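Local coordinates for RNA-dependent RNA polymerase (Farallon virus, PDB 6DX5), which is probably an RNA-directed RNA polymerase as a whole, this N-terminal piece being its viral OTU domain, a cysteine protease that probably acts as a deubiquitinase, at residues T59-A64 with E115-E120; Q66-S69 with G73-G76; D34-F39 with E51-V56; Y44-T49 with S134-T139; D127-L132 with Q155-D160. All blocks are in the same frame, centred on the assembly; numbering follows the deposited sequence.

Contact 1: T59-A64 with E115-E120; sequences TALGYA and EDATKE
Leu61 reaches from helix 53-66 to the end of helix 103-117, where Ala117 and Thr118 receive the two branches of its side chain. The contact illustrates how a single leucine can serve a buried neighbour and an exposed one at once. On the buried side, CD1 of Leu61 rests at 4.1 Å from CB of Ala117, with CG of Leu61 hardly farther from the same methyl. The short alanine lets the two backbones approach, the CA atoms of Leu61 and Ala117 being 7.7 Å apart. Leu61 also leans on Tyr113, one turn earlier on helix 103-117, so the leucine packs on successive turns at the end of that helix.

The other branch faces the solvent side, where Thr118 is exposed. Here CD2 of Leu61 meets CG2 of Thr118 at 3.8 Å, methyl against methyl, with the side chains running at a slant to one another. The first torsion of Thr118 (chi1 60°) turns OG1 away from this apolar touch and back to helix 103-117, where it is hydrogen-bonded to the carbonyl O of Leu114. Thr118 thus offers carbon to Leu61 and spends its hydroxyl on a carbonyl of helix 103-117. Farther out, the exposed Lys119 folds back so that NZ bonds O of Glu115 at 3.1 Å, approaching from above the carbonyl plane. Lys57 adds weak hydrogen bonds to the carbonyls of Ala117 and Lys119. The arrangement is plain helix-to-helix packing, joining helix 53-66 to the C-terminal end of helix 103-117 within the helical part of the OTU domain.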
# COMPACT_ATOMS: atom_id res chain seq x y z
N THR A 59 21.53 3.09 -6.60
CA THR A 59 21.12 4.34 -5.97
C THR A 59 20.11 4.09 -4.86
O THR A 59 20.27 4.59 -3.74
CB THR A 59 20.56 5.28 -7.03
OG1 THR A 59 21.61 5.49 -7.99
CG2 THR A 59 20.09 6.64 -6.43
N ALA A 60 19.12 3.25 -5.14
CA ALA A 60 18.08 2.98 -4.16
C ALA A 60 18.66 2.31 -2.94
O ALA A 60 18.42 2.75 -1.81
CB ALA A 60 16.99 2.10 -4.78
N LEU A 61 19.50 1.29 -3.13
CA LEU A 61 20.03 0.56 -1.98
C LEU A 61 21.06 1.40 -1.21
O LEU A 61 21.15 1.31 0.03
CB LEU A 61 20.66 -0.75 -2.43
CG LEU A 61 19.76 -1.98 -2.63
CD1 LEU A 61 18.47 -1.64 -3.32
CD2 LEU A 61 20.50 -3.04 -3.43
N GLY A 62 21.87 2.19 -1.91
CA GLY A 62 22.83 3.03 -1.18
C GLY A 62 22.09 4.07 -0.33
O GLY A 62 22.47 4.33 0.81
N TYR A 63 21.02 4.64 -0.89
CA TYR A 63 20.15 5.52 -0.13
C TYR A 63 19.62 4.82 1.12
O TYR A 63 19.57 5.42 2.21
CB TYR A 63 19.00 6.04 -1.02
CG TYR A 63 18.03 6.90 -0.24
CD1 TYR A 63 16.88 6.33 0.34
CD2 TYR A 63 18.31 8.23 -0.00
CE1 TYR A 63 16.00 7.09 1.12
CE2 TYR A 63 17.44 9.01 0.78
CZ TYR A 63 16.28 8.42 1.32
OH TYR A 63 15.42 9.19 2.11
N ALA A 64 19.15 3.57 0.97
CA ALA A 64 18.61 2.87 2.13
C ALA A 64 19.66 2.65 3.23
O ALA A 64 19.35 2.78 4.42
CB ALA A 64 18.00 1.55 1.71
N GLU A 115 19.90 -8.09 2.44
CA GLU A 115 20.08 -9.49 2.06
C GLU A 115 19.11 -9.90 0.95
O GLU A 115 19.49 -10.63 0.02
CB GLU A 115 19.91 -10.42 3.27
CG GLU A 115 21.17 -10.51 4.13
CD GLU A 115 21.00 -11.37 5.39
OE1 GLU A 115 20.20 -12.34 5.38
OE2 GLU A 115 21.69 -11.07 6.40
N ASP A 116 17.84 -9.46 1.03
CA ASP A 116 16.91 -9.73 -0.06
C ASP A 116 17.23 -8.87 -1.26
O ASP A 116 17.30 -9.37 -2.40
CB ASP A 116 15.46 -9.50 0.36
CG ASP A 116 14.92 -10.60 1.28
OD1 ASP A 116 15.57 -11.67 1.47
OD2 ASP A 116 13.82 -10.37 1.82
N ALA A 117 17.40 -7.57 -1.04
CA ALA A 117 17.41 -6.63 -2.16
C ALA A 117 18.64 -6.79 -3.03
O ALA A 117 18.57 -6.55 -4.24
CB ALA A 117 17.31 -5.19 -1.64
N THR A 118 19.76 -7.22 -2.48
CA THR A 118 20.97 -7.29 -3.29
C THR A 118 21.01 -8.54 -4.15
O THR A 118 21.81 -8.59 -5.08
CB THR A 118 22.23 -7.19 -2.40
OG1 THR A 118 22.25 -8.26 -1.45
CG2 THR A 118 22.27 -5.87 -1.65
N LYS A 119 20.16 -9.52 -3.89
CA LYS A 119 20.08 -10.69 -4.77
C LYS A 119 19.76 -10.26 -6.20
O LYS A 119 19.02 -9.30 -6.43
CB LYS A 119 18.97 -11.64 -4.30
CG LYS A 119 19.12 -12.17 -2.90
CD LYS A 119 19.58 -13.58 -2.94
CE LYS A 119 19.10 -14.35 -1.70
NZ LYS A 119 19.44 -13.65 -0.45
N GLU A 120 20.30 -11.01 -7.18
CA GLU A 120 19.99 -10.70 -8.59
C GLU A 120 18.52 -10.97 -8.92
O GLU A 120 17.97 -10.35 -9.83
CB GLU A 120 20.87 -11.51 -9.56
CG GLU A 120 22.36 -11.44 -9.33
CD GLU A 120 22.84 -12.53 -8.36
OE1 GLU A 120 22.08 -12.85 -7.40
OE2 GLU A 120 23.96 -13.08 -8.55

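Contact 2: Q66-S69 with G73-G76; sequences QHWS and GAKG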
# COMPACT_ATOMS: atom_id res chain seq x y z
N GLN A 66 22.04 4.56 4.06
CA GLN A 66 22.32 5.82 4.72
C GLN A 66 21.09 6.44 5.38
O GLN A 66 21.24 7.24 6.30
CB GLN A 66 22.92 6.74 3.65
CG GLN A 66 23.67 7.89 4.13
CD GLN A 66 24.68 7.51 5.20
OE1 GLN A 66 24.90 8.30 6.11
NE2 GLN A 66 25.31 6.33 5.07
N HIS A 67 19.88 6.10 4.93
CA HIS A 67 18.65 6.76 5.35
C HIS A 67 17.59 5.76 5.73
O HIS A 67 16.41 5.92 5.41
CB HIS A 67 18.13 7.69 4.26
CG HIS A 67 19.13 8.71 3.84
ND1 HIS A 67 19.14 10.00 4.33
CD2 HIS A 67 20.15 8.64 2.97
CE1 HIS A 67 20.13 10.67 3.78
NE2 HIS A 67 20.77 9.87 2.95
N TRP A 68 18.01 4.70 6.41
CA TRP A 68 17.10 3.59 6.65
C TRP A 68 15.82 4.07 7.30
O TRP A 68 14.73 3.62 6.94
CB TRP A 68 17.81 2.52 7.50
CG TRP A 68 16.94 1.31 7.79
CD1 TRP A 68 16.68 0.75 9.01
CD2 TRP A 68 16.23 0.51 6.82
NE1 TRP A 68 15.86 -0.34 8.87
CE2 TRP A 68 15.57 -0.51 7.54
CE3 TRP A 68 16.09 0.56 5.42
CZ2 TRP A 68 14.77 -1.50 6.90
CZ3 TRP A 68 15.28 -0.41 4.76
CH2 TRP A 68 14.64 -1.42 5.52
N SER A 69 15.91 5.07 8.17
CA SER A 69 14.71 5.45 8.90
C SER A 69 13.72 6.24 8.04
O SER A 69 12.59 6.45 8.49
CB SER A 69 15.08 6.24 10.17
OG SER A 69 15.54 7.53 9.82
N GLY A 73 8.28 2.42 3.58
CA GLY A 73 7.69 1.18 3.07
C GLY A 73 8.51 -0.03 3.48
O GLY A 73 8.00 -0.97 4.09
N ALA A 74 9.81 -0.03 3.16
CA ALA A 74 10.60 -1.23 3.42
C ALA A 74 10.83 -1.44 4.92
O ALA A 74 10.75 -2.58 5.40
CB ALA A 74 11.93 -1.16 2.67
N LYS A 75 11.10 -0.37 5.68
CA LYS A 75 11.43 -0.55 7.09
C LYS A 75 10.24 -1.07 7.86
O LYS A 75 10.41 -1.77 8.85
CB LYS A 75 11.95 0.76 7.73
CG LYS A 75 10.85 1.65 8.34
CD LYS A 75 11.44 2.90 8.92
CE LYS A 75 10.34 3.83 9.43
NZ LYS A 75 11.01 4.86 10.25
N GLY A 76 9.02 -0.74 7.44
CA GLY A 76 7.87 -1.32 8.10
C GLY A 76 7.95 -2.82 8.10
O GLY A 76 7.70 -3.47 9.12
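Trp68 and Lys75 stand with their CA atoms 7.0 Å apart where the chain leaves helix 53-66 at His67, passes through a short 3-10 segment and enters helix 72-86. This is a compact helix-loop-helix connection within the OTU domain, and a tryptophan packed back on the incoming helix closes it. The indole is carried there by a first torsion that sets CG opposite the backbone N and lets the six-membered ring extend to the first turns of helix 72-86.

One ring face is covered by the root of Lys75. CB of Lys75 lies 4.0 Å from the centroid of the six-membered ring and 24° from its normal, a CH-pi contact displaced toward the rim, while CA of Lys75 comes to 3.5 Å from CZ2 of Trp68. At the far end of the ring, CH2 of Trp68 touches CB of Ala74 at 3.9 Å. The indole NE1 is hydrogen-bonded to OD1 of Asn79, farther along the same helix, which helps fix the rotation of the ring; Leu110 of helix 103-117 packs against it as well. Ala74, for its part, lies near Asp127 and a bound dithiothreitol, probably from the crystallisation liquor.

Beyond its CB, Lys75 stretches out fully and runs past the tryptophan to the loop. Ser69 turns its CB away from helix 72-86 and presents its backbone carbonyl instead: NZ of Lys75 donates to O of Ser69 at 2.8 Å, with a C=O...N angle of 130° and the nitrogen tilted 24° from the carbonyl plane.

Contact 3: D34-F39 with E51-V56; sequences DGNCFF and EMWDTV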
# COMPACT_ATOMS: atom_id res chain seq x y z
N ASP A 34 11.73 -8.78 -16.81
CA ASP A 34 12.33 -9.56 -15.73
C ASP A 34 12.04 -8.85 -14.40
O ASP A 34 11.26 -7.89 -14.35
CB ASP A 34 13.83 -9.79 -15.99
CG ASP A 34 14.63 -8.47 -16.18
OD1 ASP A 34 15.80 -8.52 -16.66
OD2 ASP A 34 14.10 -7.39 -15.84
N GLY A 35 12.67 -9.32 -13.32
CA GLY A 35 12.46 -8.76 -12.00
C GLY A 35 13.02 -7.36 -11.81
O GLY A 35 12.70 -6.71 -10.79
N ASN A 36 13.83 -6.87 -12.76
CA ASN A 36 14.38 -5.50 -12.73
C ASN A 36 13.52 -4.48 -13.48
O ASN A 36 13.97 -3.34 -13.68
CB ASN A 36 15.80 -5.49 -13.29
CG ASN A 36 16.76 -6.16 -12.35
OD1 ASN A 36 17.65 -6.95 -12.75
ND2 ASN A 36 16.56 -5.89 -11.09
N CYS A 37 12.29 -4.83 -13.87
CA CYS A 37 11.53 -3.94 -14.75
C CYS A 37 11.24 -2.58 -14.10
O CYS A 37 11.23 -1.55 -14.81
CB CYS A 37 10.22 -4.61 -15.23
SG CYS A 37 9.08 -5.22 -13.86
N PHE A 38 11.00 -2.51 -12.77
CA PHE A 38 10.85 -1.19 -12.15
C PHE A 38 12.12 -0.37 -12.33
O PHE A 38 12.07 0.79 -12.75
CB PHE A 38 10.52 -1.26 -10.65
CG PHE A 38 10.52 0.12 -10.02
CD1 PHE A 38 11.62 0.59 -9.29
CD2 PHE A 38 9.48 1.01 -10.25
CE1 PHE A 38 11.64 1.90 -8.79
CE2 PHE A 38 9.50 2.32 -9.74
CZ PHE A 38 10.59 2.75 -9.03
N PHE A 39 13.27 -0.96 -12.00
CA PHE A 39 14.52 -0.21 -12.18
C PHE A 39 14.70 0.18 -13.64
O PHE A 39 15.17 1.29 -13.93
CB PHE A 39 15.72 -1.04 -11.67
CG PHE A 39 15.61 -1.41 -10.21
CD1 PHE A 39 15.35 -0.43 -9.24
CD2 PHE A 39 15.73 -2.75 -9.80
CE1 PHE A 39 15.23 -0.76 -7.86
CE2 PHE A 39 15.61 -3.10 -8.43
CZ PHE A 39 15.36 -2.09 -7.46
N GLU A 51 19.38 0.26 -19.71
CA GLU A 51 20.58 -0.45 -19.28
C GLU A 51 21.27 0.20 -18.07
O GLU A 51 22.11 -0.44 -17.44
CB GLU A 51 21.53 -0.62 -20.46
CG GLU A 51 20.87 -1.53 -21.63
CD GLU A 51 20.13 -2.89 -21.17
OE1 GLU A 51 18.93 -3.15 -21.55
OE2 GLU A 51 20.76 -3.73 -20.45
N MET A 52 20.87 1.39 -17.64
CA MET A 52 21.31 1.91 -16.37
C MET A 52 20.42 1.48 -15.22
O MET A 52 20.44 2.11 -14.14
CB MET A 52 21.46 3.42 -16.46
CG MET A 52 22.85 3.79 -17.11
SD MET A 52 23.02 5.58 -17.07
CE MET A 52 23.49 5.78 -15.31
N TRP A 53 19.64 0.40 -15.39
CA TRP A 53 18.82 -0.07 -14.28
C TRP A 53 19.67 -0.40 -13.04
O TRP A 53 19.17 -0.34 -11.91
CB TRP A 53 18.01 -1.32 -14.68
CG TRP A 53 18.85 -2.53 -14.95
CD1 TRP A 53 19.30 -2.95 -16.20
CD2 TRP A 53 19.37 -3.49 -13.99
NE1 TRP A 53 20.06 -4.08 -16.05
CE2 TRP A 53 20.13 -4.43 -14.72
CE3 TRP A 53 19.26 -3.64 -12.61
CZ2 TRP A 53 20.79 -5.51 -14.11
CZ3 TRP A 53 19.96 -4.70 -11.99
CH2 TRP A 53 20.69 -5.62 -12.75
N ASP A 54 20.91 -0.84 -13.25
CA ASP A 54 21.76 -1.29 -12.15
C ASP A 54 22.26 -0.11 -11.34
O ASP A 54 22.40 -0.22 -10.10
CB ASP A 54 22.96 -2.12 -12.68
CG ASP A 54 23.72 -1.43 -13.87
OD1 ASP A 54 23.26 -0.39 -14.41
OD2 ASP A 54 24.80 -1.95 -14.28
N THR A 55 22.56 1.01 -12.01
CA THR A 55 22.88 2.25 -11.29
C THR A 55 21.66 2.76 -10.52
O THR A 55 21.78 3.26 -9.40
CB THR A 55 23.35 3.27 -12.31
OG1 THR A 55 24.49 2.73 -12.98
CG2 THR A 55 23.70 4.63 -11.67
N VAL A 56 20.48 2.60 -11.10
CA VAL A 56 19.26 2.97 -10.39
C VAL A 56 19.09 2.08 -9.16
O VAL A 56 18.81 2.56 -8.05
CB VAL A 56 18.04 2.85 -11.35
CG1 VAL A 56 16.74 2.97 -10.53
CG2 VAL A 56 18.11 3.96 -12.42
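Asn36 and Trp53 meet flat on flat: the side-chain amide of Asn36 lies over one face of the indole, with the two planes only 19° apart. The amide oxygen OD1 sits 3.2 Å above the ring plane, displaced toward the rim, and is 3.3 Å from CZ3 of Trp53. On the opposite face of the indole lies CB of Asp54, so the ring is sandwiched between an amide and an aliphatic carbon. Trp53 takes up this position through a first torsion of 67°, which holds CG between its own backbone N and carbonyl carbon and turns the ring toward the loop before helix 37-47.

A different orientation governs the neighbouring pair. Phe39 comes to the indole near its edge and through CB, which lies 3.8 Å from CB of Trp53 and 3.5 Å from the carbonyl O of the same residue. The backbones are correspondingly close, CA of Phe39 being 4.8 Å from CA of Trp53. The phenyl ring then passes along helix 53-66 until CD1 of Phe39 touches CG1 of Val56 at 3.9 Å. ND2 of Asn36 stands at the edge of this phenyl ring, in its plane.

Asp34 steadies the loop by an Asx turn, OD2 accepting from N of Asn36 at 3.1 Å. Asp34 to Cys37 spell the Asp-Gly-Asn-Cys sequence of OTU cysteine proteases, whose cysteine is the nucleophile in relatives; Cys37 here packs on His174. Amide stacking and apolar packing, rather than cross-linking hydrogen bonds, hold Asn36, and with it probably the loop bearing Cys37, on the start of helix 53-66.

Contact 4: Y44-T49 with S134-T139; sequences YLFFDT and SALNVT
Thr139 OG1 is hydrogen-bonded to Asp160 N, joining the loop after strand 151-157 to the residue just beyond Leu136 and Val138, the two that lean on Phe46. Between these segments the contact itself is wholly apolar. The Phe46 ring stands out from the end of helix 37-47, its first torsion of -166° directing it to the end of helix 126-136. CD1 of Leu136 lies over one face, 4.2 Å from the ring centroid and 20° from the normal, in a CH-pi contact shifted toward the rim at CE2 and CZ. Val138 comes in at a slant, with CG1 at 4.1 Å from CE1 of Phe46.

Leu136 and Val138 flank Asn137, whose positive phi ends helix 126-136 in a Schellman motif; the reversal brings both side chains to the same phenyl ring. Phe166, from the neighbouring strand 166-171, adds an edge-to-face partner, and Phe42 a nearly parallel one. Phe46 also places CD2 over the centre of the Phe47 ring, 3.5 Å above its plane. With dispersion and CH-pi terms alone joining the two helix ends here, the contact at this partly exposed surface is probably only weakly directional.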
# COMPACT_ATOMS: atom_id res chain seq x y z
N TYR A 44 14.92 4.13 -17.81
CA TYR A 44 14.59 4.63 -19.14
C TYR A 44 14.18 6.10 -19.09
O TYR A 44 14.64 6.91 -19.92
CB TYR A 44 13.49 3.80 -19.78
CG TYR A 44 13.15 4.37 -21.13
CD1 TYR A 44 13.90 4.03 -22.27
CD2 TYR A 44 12.11 5.26 -21.28
CE1 TYR A 44 13.59 4.57 -23.53
CE2 TYR A 44 11.78 5.80 -22.54
CZ TYR A 44 12.53 5.45 -23.65
OH TYR A 44 12.17 5.98 -24.88
N LEU A 45 13.33 6.49 -18.12
CA LEU A 45 12.89 7.88 -18.05
C LEU A 45 14.01 8.78 -17.58
O LEU A 45 14.18 9.90 -18.08
CB LEU A 45 11.71 8.05 -17.11
CG LEU A 45 10.48 7.28 -17.55
CD1 LEU A 45 9.34 7.39 -16.53
CD2 LEU A 45 10.08 7.82 -18.91
N PHE A 46 14.78 8.33 -16.59
CA PHE A 46 15.68 9.22 -15.91
C PHE A 46 17.00 9.35 -16.66
O PHE A 46 17.55 10.45 -16.74
CB PHE A 46 15.92 8.71 -14.48
CG PHE A 46 16.60 9.75 -13.56
CD1 PHE A 46 15.90 10.89 -13.15
CD2 PHE A 46 17.90 9.58 -13.14
CE1 PHE A 46 16.51 11.86 -12.33
CE2 PHE A 46 18.52 10.52 -12.30
CZ PHE A 46 17.83 11.67 -11.90
N PHE A 47 17.55 8.23 -17.16
CA PHE A 47 18.84 8.21 -17.87
C PHE A 47 18.71 7.91 -19.36
O PHE A 47 19.73 7.68 -20.03
CB PHE A 47 19.79 7.16 -17.26
CG PHE A 47 20.20 7.40 -15.82
CD1 PHE A 47 20.92 8.54 -15.45
CD2 PHE A 47 19.91 6.47 -14.83
CE1 PHE A 47 21.32 8.76 -14.11
CE2 PHE A 47 20.31 6.68 -13.50
CZ PHE A 47 21.02 7.83 -13.15
N ASP A 48 17.49 7.81 -19.89
CA ASP A 48 17.24 7.54 -21.31
C ASP A 48 17.76 6.19 -21.76
O ASP A 48 17.97 5.97 -22.96
CB ASP A 48 17.82 8.64 -22.19
CG ASP A 48 17.32 10.00 -21.77
OD1 ASP A 48 16.07 10.18 -21.60
OD2 ASP A 48 18.19 10.86 -21.53
N THR A 49 17.99 5.27 -20.82
CA THR A 49 18.28 3.90 -21.24
C THR A 49 17.92 2.94 -20.12
O THR A 49 18.25 3.18 -18.96
CB THR A 49 19.75 3.72 -21.64
OG1 THR A 49 19.95 2.33 -21.93
CG2 THR A 49 20.73 4.14 -20.50
N SER A 134 13.29 10.22 -2.84
CA SER A 134 14.05 10.99 -1.87
C SER A 134 15.52 11.10 -2.27
O SER A 134 16.12 12.17 -2.16
CB SER A 134 13.94 10.36 -0.48
OG SER A 134 12.59 10.36 -0.05
N ALA A 135 16.12 9.99 -2.70
CA ALA A 135 17.55 10.04 -3.04
C ALA A 135 17.80 11.08 -4.12
O ALA A 135 18.75 11.84 -4.04
CB ALA A 135 18.04 8.67 -3.54
N LEU A 136 16.95 11.12 -5.16
CA LEU A 136 17.25 11.99 -6.31
C LEU A 136 16.47 13.29 -6.27
O LEU A 136 16.63 14.10 -7.16
CB LEU A 136 16.97 11.28 -7.63
CG LEU A 136 17.71 9.96 -7.77
CD1 LEU A 136 17.11 9.09 -8.87
CD2 LEU A 136 19.19 10.28 -8.03
N ASN A 137 15.62 13.51 -5.25
CA ASN A 137 14.77 14.71 -5.16
C ASN A 137 13.84 14.85 -6.37
O ASN A 137 13.77 15.91 -6.98
CB ASN A 137 15.62 15.98 -4.98
CG ASN A 137 14.78 17.17 -4.62
OD1 ASN A 137 13.67 17.02 -4.06
ND2 ASN A 137 15.27 18.36 -4.93
N VAL A 138 13.16 13.77 -6.75
CA VAL A 138 12.24 13.79 -7.89
C VAL A 138 10.92 13.22 -7.42
O VAL A 138 10.81 12.67 -6.32
CB VAL A 138 12.73 12.99 -9.11
CG1 VAL A 138 13.98 13.58 -9.66
CG2 VAL A 138 12.90 11.47 -8.80
N THR A 139 9.92 13.37 -8.29
CA THR A 139 8.61 12.79 -8.09
C THR A 139 8.42 11.59 -9.02
O THR A 139 8.65 11.68 -10.24
CB THR A 139 7.55 13.85 -8.33
OG1 THR A 139 7.77 14.88 -7.37
CG2 THR A 139 6.14 13.28 -8.13

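Contact 5: D127-L132 with Q155-D160; sequences DEAEML and QKFGTD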
# COMPACT_ATOMS: atom_id res chain seq x y z
N ASP A 127 8.76 0.00 -2.76
CA ASP A 127 9.70 0.31 -1.67
C ASP A 127 10.88 1.09 -2.22
O ASP A 127 11.36 2.02 -1.59
CB ASP A 127 10.21 -0.96 -1.00
CG ASP A 127 9.18 -1.64 -0.09
OD1 ASP A 127 8.02 -1.14 0.11
OD2 ASP A 127 9.56 -2.71 0.42
N GLU A 128 11.31 0.76 -3.42
CA GLU A 128 12.43 1.47 -4.02
C GLU A 128 12.00 2.76 -4.73
O GLU A 128 12.79 3.71 -4.77
CB GLU A 128 13.21 0.55 -4.96
CG GLU A 128 13.98 -0.58 -4.21
CD GLU A 128 13.08 -1.73 -3.78
OE1 GLU A 128 13.42 -2.37 -2.74
OE2 GLU A 128 12.05 -1.99 -4.48
N ALA A 129 10.76 2.85 -5.27
CA ALA A 129 10.26 4.15 -5.73
C ALA A 129 10.38 5.21 -4.63
O ALA A 129 10.79 6.34 -4.88
CB ALA A 129 8.79 4.05 -6.18
N GLU A 130 10.02 4.86 -3.41
CA GLU A 130 10.13 5.81 -2.33
C GLU A 130 11.59 6.24 -2.13
O GLU A 130 11.87 7.42 -1.86
CB GLU A 130 9.56 5.17 -1.06
CG GLU A 130 9.84 5.93 0.18
CD GLU A 130 9.14 5.35 1.42
OE1 GLU A 130 8.90 4.11 1.49
OE2 GLU A 130 8.78 6.20 2.31
N MET A 131 12.52 5.29 -2.22
CA MET A 131 13.93 5.61 -1.98
C MET A 131 14.45 6.53 -3.06
O MET A 131 15.13 7.53 -2.77
CB MET A 131 14.72 4.30 -1.95
CG MET A 131 14.30 3.38 -0.74
SD MET A 131 15.12 1.80 -0.88
CE MET A 131 14.20 0.82 0.40
N LEU A 132 14.15 6.19 -4.33
CA LEU A 132 14.64 6.95 -5.46
C LEU A 132 14.10 8.37 -5.42
O LEU A 132 14.82 9.31 -5.75
CB LEU A 132 14.18 6.26 -6.74
CG LEU A 132 14.92 4.94 -6.99
CD1 LEU A 132 14.25 4.21 -8.20
CD2 LEU A 132 16.39 5.34 -7.30
N GLN A 155 -0.46 6.28 -7.13
CA GLN A 155 0.34 6.84 -6.05
C GLN A 155 1.45 7.69 -6.64
O GLN A 155 1.91 7.47 -7.78
CB GLN A 155 0.99 5.77 -5.18
CG GLN A 155 0.09 4.75 -4.63
CD GLN A 155 0.16 3.43 -5.41
OE1 GLN A 155 1.23 2.74 -5.47
NE2 GLN A 155 -0.98 3.07 -6.02
N LYS A 156 1.92 8.62 -5.82
CA LYS A 156 2.93 9.61 -6.21
C LYS A 156 3.88 9.78 -5.02
O LYS A 156 3.45 10.10 -3.92
CB LYS A 156 2.23 10.91 -6.58
CG LYS A 156 3.04 12.16 -6.91
CD LYS A 156 2.04 13.17 -7.49
CE LYS A 156 1.87 14.47 -6.69
NZ LYS A 156 3.11 15.01 -6.11
N PHE A 157 5.16 9.49 -5.22
CA PHE A 157 6.19 9.79 -4.25
C PHE A 157 6.79 11.12 -4.65
O PHE A 157 7.33 11.22 -5.76
CB PHE A 157 7.26 8.71 -4.23
CG PHE A 157 6.75 7.36 -3.82
CD1 PHE A 157 6.82 6.98 -2.49
CD2 PHE A 157 6.25 6.46 -4.74
CE1 PHE A 157 6.38 5.74 -2.07
CE2 PHE A 157 5.80 5.20 -4.32
CZ PHE A 157 5.89 4.86 -2.98
N GLY A 158 6.67 12.12 -3.79
CA GLY A 158 7.12 13.45 -4.13
C GLY A 158 5.96 14.40 -4.34
O GLY A 158 4.80 14.00 -4.45
N THR A 159 6.30 15.70 -4.39
CA THR A 159 5.31 16.78 -4.44
C THR A 159 5.09 17.42 -5.80
O THR A 159 4.26 18.32 -5.90
CB THR A 159 5.71 17.90 -3.48
OG1 THR A 159 7.01 18.35 -3.84
CG2 THR A 159 5.69 17.40 -2.05
N ASP A 160 5.85 17.06 -6.84
CA ASP A 160 5.64 17.69 -8.14
C ASP A 160 4.35 17.19 -8.79
O ASP A 160 3.78 16.16 -8.41
CB ASP A 160 6.80 17.40 -9.10
CG ASP A 160 8.07 18.15 -8.73
OD1 ASP A 160 7.99 19.40 -8.55
OD2 ASP A 160 9.14 17.49 -8.63
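Phe157, near the end of strand 151-157, lays the face of its ring against the backbone of Ala129 and Glu130, where helix 126-136 packs on the central mixed sheet of the OTU domain. The first shell is almost entirely main chain and CB atoms. The backbone N of Glu130 stands 3.9 Å above the ring plane, over its centre. CB of Glu130 closes on CE1 of Phe157 at 3.4 Å, while CB of Ala129 touches CE2 across the ring at 3.7 Å, so the two CB atoms reach opposite rims of the same face. CA of Phe157 and CA of Glu130 are 5.9 Å apart, an approach that the short alanine and the backbone facing the ring allow.

Beyond CB, Glu130 crosses the ring at about a right angle and leads away: with CG opposite the backbone N (chi1 169°) and the chain extended, OE1 takes the backbone N-H of Gly73 at the start of helix 72-86. The buried carboxylate thus ties in a third element. One turn back, Asp127 is hydrogen-bonded to a bound dithiothreitol.

On the strand side, backbone bonding to Ile140 holds Phe157, and Leu13 packs beside its ring. Lys156, which also makes a cation-pi contact with Trp6, braces the turn that follows the strand: NZ donates to O of Gly158 at 2.6 Å and to O of Asp160 at 2.7 Å, the latter with a C=O...N angle of 138°.

How the contacts relate
From the N terminus, contact 3 closes first, a short loop joining the starts of helices 37-47 and 53-66. Contact 4 opens within that loop, at residues 44-49, and so crosses it, closing only at the end of helix 126-136. Inside its long span lies contact 1, which brings helix 53-66 to helix 103-117, and inside that in turn contact 2, the turn between helices 53-66 and 72-86. Contact 5 begins after contacts 1, 2 and 3 have closed, but crosses contact 4, carrying helix 126-136 onto strand 151-157. That helix links the series: Met131 and Leu132 pack on segment 59-64, Ala129 and Leu132 on Phe38.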